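Side-chain contact in 4-dehydrase (Streptomyces venezuelae, PDB 2PO3), which probably acts as a pyridoxal phosphate-dependent sugar aminotransferase in the biosynthesis of desosamine, and is captured here with its TDP-sugar product as an external aldimine: residues L82-A87 and R108-T113. Residues are numbered along the deposited sequence; the frame is centred on the assembly and turned at random.
Sequences LLAHAA and RWIGLT
Ile110 lays its CD1 methyl over one face of the His85 imidazole, 4.0 Å from the ring centroid and 14° off the ring normal, a CH-pi contact. The branched root of the same side chain meets the far end of the ring, with CB 3.7 Å from His85 NE2. A chi1 of 51° tucks CG1 of Ile110 into the gap flanked by its own N and C, and chi2, extended at 161°, carries CD1 on to the helix, where it also lies 3.9 Å from Ala84 CB. Leu112 CD1 touches that same alanine methyl, likewise at 3.9 Å, so one small side chain receives two branched ones. Between these two in sequence, Gly111, with positive phi, is the C' residue of a Schellman motif ending helix 102-109; Arg108 NE (2.9 Å) and NH2 both hydrogen-bond Leu112 O, near the guanidinium plane, spanning the turn. His85 NE2 is hydrogen-bonded to Trp109 O of the second subunit, whose indole meets the imidazole edge-to-face, so the ring links this packing to the dimer interface. The contact joins the last turns of helix 76-87 to the link between helix 102-109 and strand 113-117, outermost in this chain's sheet, while helix 215-225 packs against Leu82, Leu83 and Ala86.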
ATOM      1  N   LEU A  82     -10.211   2.725   1.967  1.00 22.81           N
ATOM      2  CA  LEU A  82     -10.355   4.075   2.523  1.00 24.39           C
ATOM      3  C   LEU A  82     -11.756   4.621   2.304  1.00 16.78           C
ATOM      4  O   LEU A  82     -12.320   5.281   3.156  1.00 20.62           O
ATOM      5  CB  LEU A  82      -9.396   5.167   1.983  1.00 18.68           C
ATOM      6  CG  LEU A  82      -7.925   4.808   1.935  1.00 23.49           C
ATOM      7  CD1 LEU A  82      -7.243   5.689   0.895  1.00 16.78           C
ATOM      8  CD2 LEU A  82      -7.269   5.136   3.277  1.00 26.77           C
ATOM      9  N   LEU A  83     -12.287   4.378   1.122  1.00 18.78           N
ATOM     10  CA  LEU A  83     -13.606   4.875   0.782  1.00 22.29           C
ATOM     11  C   LEU A  83     -14.630   4.344   1.750  1.00 26.38           C
ATOM     12  O   LEU A  83     -15.387   5.092   2.354  1.00 19.87           O
ATOM     13  CB  LEU A  83     -13.894   4.467  -0.669  1.00 24.15           C
ATOM     14  CG  LEU A  83     -15.274   4.898  -1.115  1.00 23.15           C
ATOM     15  CD1 LEU A  83     -15.512   6.375  -0.783  1.00 18.96           C
ATOM     16  CD2 LEU A  83     -15.364   4.689  -2.609  1.00 23.95           C
ATOM     17  N   ALA A  84     -14.604   3.022   1.898  1.00 20.11           N
ATOM     18  CA  ALA A  84     -15.497   2.370   2.817  1.00 17.01           C
ATOM     19  C   ALA A  84     -15.384   3.001   4.177  1.00 25.16           C
ATOM     20  O   ALA A  84     -16.392   3.514   4.661  1.00 30.05           O
ATOM     21  CB  ALA A  84     -15.267   0.872   2.924  1.00 17.52           C
ATOM     22  N   HIS A  85     -14.181   2.967   4.782  1.00 27.40           N
ATOM     23  CA  HIS A  85     -13.960   3.539   6.113  1.00 23.29           C
ATOM     24  C   HIS A  85     -14.361   4.984   6.216  1.00 28.83           C
ATOM     25  O   HIS A  85     -15.030   5.338   7.175  1.00 33.51           O
ATOM     26  CB  HIS A  85     -12.561   3.338   6.716  1.00 19.46           C
ATOM     27  CG  HIS A  85     -12.355   1.994   7.351  1.00 19.18           C
ATOM     28  ND1 HIS A  85     -13.336   1.362   8.103  1.00 21.47           N
ATOM     29  CD2 HIS A  85     -11.246   1.183   7.331  1.00 17.90           C
ATOM     30  CE1 HIS A  85     -12.790   0.212   8.521  1.00 20.18           C
ATOM     31  NE2 HIS A  85     -11.527   0.063   8.073  1.00 16.62           N
ATOM     32  N   ALA A  86     -13.946   5.801   5.245  1.00 22.31           N
ATOM     33  CA  ALA A  86     -14.281   7.231   5.229  1.00 21.19           C
ATOM     34  C   ALA A  86     -15.793   7.489   5.258  1.00 31.92           C
ATOM     35  O   ALA A  86     -16.275   8.442   5.866  1.00 34.33           O
ATOM     36  CB  ALA A  86     -13.665   7.935   4.008  1.00 19.11           C
ATOM     37  N   ALA A  87     -16.537   6.617   4.575  1.00 32.57           N
ATOM     38  CA  ALA A  87     -17.981   6.708   4.463  1.00 29.57           C
ATOM     39  C   ALA A  87     -18.762   6.068   5.596  1.00 30.64           C
ATOM     40  O   ALA A  87     -19.990   6.184   5.654  1.00 37.86           O
ATOM     41  CB  ALA A  87     -18.424   6.151   3.125  1.00 24.87           C
ATOM     42  N   ARG A 108     -13.760  -7.184   2.547  1.00 20.99           N
ATOM     43  CA  ARG A 108     -13.740  -8.294   3.474  1.00 18.89           C
ATOM     44  C   ARG A 108     -12.556  -8.173   4.443  1.00 26.62           C
ATOM     45  O   ARG A 108     -12.611  -8.559   5.612  1.00 26.37           O
ATOM     46  CB  ARG A 108     -13.675  -9.614   2.699  1.00 23.53           C
ATOM     47  CG  ARG A 108     -13.371 -10.827   3.575  1.00 16.26           C
ATOM     48  CD  ARG A 108     -14.661 -11.402   4.167  1.00 34.47           C
ATOM     49  NE  ARG A 108     -15.367 -10.514   5.113  1.00 27.94           N
ATOM     50  CZ  ARG A 108     -15.011 -10.425   6.392  1.00 24.83           C
ATOM     51  NH1 ARG A 108     -13.970 -11.131   6.858  1.00 26.36           N
ATOM     52  NH2 ARG A 108     -15.686  -9.607   7.208  1.00 27.27           N
ATOM     53  N   TRP A 109     -11.468  -7.634   3.912  1.00 16.21           N
ATOM     54  CA  TRP A 109     -10.205  -7.419   4.628  1.00 18.26           C
ATOM     55  C   TRP A 109     -10.387  -6.511   5.821  1.00 23.55           C
ATOM     56  O   TRP A 109      -9.753  -6.712   6.864  1.00 23.89           O
ATOM     57  CB  TRP A 109      -9.218  -6.741   3.662  1.00 17.76           C
ATOM     58  CG  TRP A 109      -7.835  -6.682   4.194  1.00 14.90           C
ATOM     59  CD1 TRP A 109      -7.206  -5.566   4.630  1.00 18.10           C
ATOM     60  CD2 TRP A 109      -6.897  -7.773   4.329  1.00 15.98           C
ATOM     61  NE1 TRP A 109      -5.921  -5.894   5.039  1.00 22.78           N
ATOM     62  CE2 TRP A 109      -5.708  -7.239   4.886  1.00 21.88           C
ATOM     63  CE3 TRP A 109      -6.954  -9.155   4.094  1.00 18.38           C
ATOM     64  CZ2 TRP A 109      -4.581  -8.041   5.153  1.00 18.67           C
ATOM     65  CZ3 TRP A 109      -5.851  -9.950   4.369  1.00 16.82           C
ATOM     66  CH2 TRP A 109      -4.668  -9.392   4.878  1.00 17.48           C
ATOM     67  N   ILE A 110     -11.273  -5.509   5.653  1.00 22.22           N
ATOM     68  CA  ILE A 110     -11.556  -4.559   6.725  1.00 21.14           C
ATOM     69  C   ILE A 110     -12.833  -4.890   7.471  1.00 21.61           C
ATOM     70  O   ILE A 110     -13.407  -4.014   8.095  1.00 18.18           O
ATOM     71  CB  ILE A 110     -11.593  -3.129   6.251  1.00 19.79           C
ATOM     72  CG1 ILE A 110     -12.524  -3.001   5.053  1.00 15.28           C
ATOM     73  CG2 ILE A 110     -10.190  -2.677   5.861  1.00 19.17           C
ATOM     74  CD1 ILE A 110     -12.947  -1.552   4.827  1.00 13.45           C
ATOM     75  N   GLY A 111     -13.264  -6.158   7.353  1.00 27.69           N
ATOM     76  CA  GLY A 111     -14.455  -6.672   8.023  1.00 25.35           C
ATOM     77  C   GLY A 111     -15.854  -6.481   7.408  1.00 29.31           C
ATOM     78  O   GLY A 111     -16.821  -6.721   8.097  1.00 28.25           O
ATOM     79  N   LEU A 112     -16.016  -6.056   6.156  1.00 21.59           N
ATOM     80  CA  LEU A 112     -17.346  -5.907   5.578  1.00 17.98           C
ATOM     81  C   LEU A 112     -17.848  -7.222   4.964  1.00 21.98           C
ATOM     82  O   LEU A 112     -17.133  -8.231   4.884  1.00 22.19           O
ATOM     83  CB  LEU A 112     -17.531  -4.703   4.624  1.00 20.26           C
ATOM     84  CG  LEU A 112     -17.317  -3.364   5.320  1.00 21.40           C
ATOM     85  CD1 LEU A 112     -16.941  -2.320   4.281  1.00 20.61           C
ATOM     86  CD2 LEU A 112     -18.608  -2.914   5.992  1.00 19.16           C
ATOM     87  N   THR A 113     -19.099  -7.216   4.502  1.00 19.57           N
ATOM     88  CA  THR A 113     -19.724  -8.408   3.929  1.00 20.97           C
ATOM     89  C   THR A 113     -20.238  -8.210   2.522  1.00 24.30           C
ATOM     90  O   THR A 113     -21.330  -7.623   2.238  1.00 24.64           O
ATOM     91  CB  THR A 113     -20.938  -8.836   4.806  1.00 43.59           C
ATOM     92  OG1 THR A 113     -20.530  -9.013   6.133  1.00 30.51           O
ATOM     93  CG2 THR A 113     -21.623 -10.109   4.296  1.00 24.51           C
TER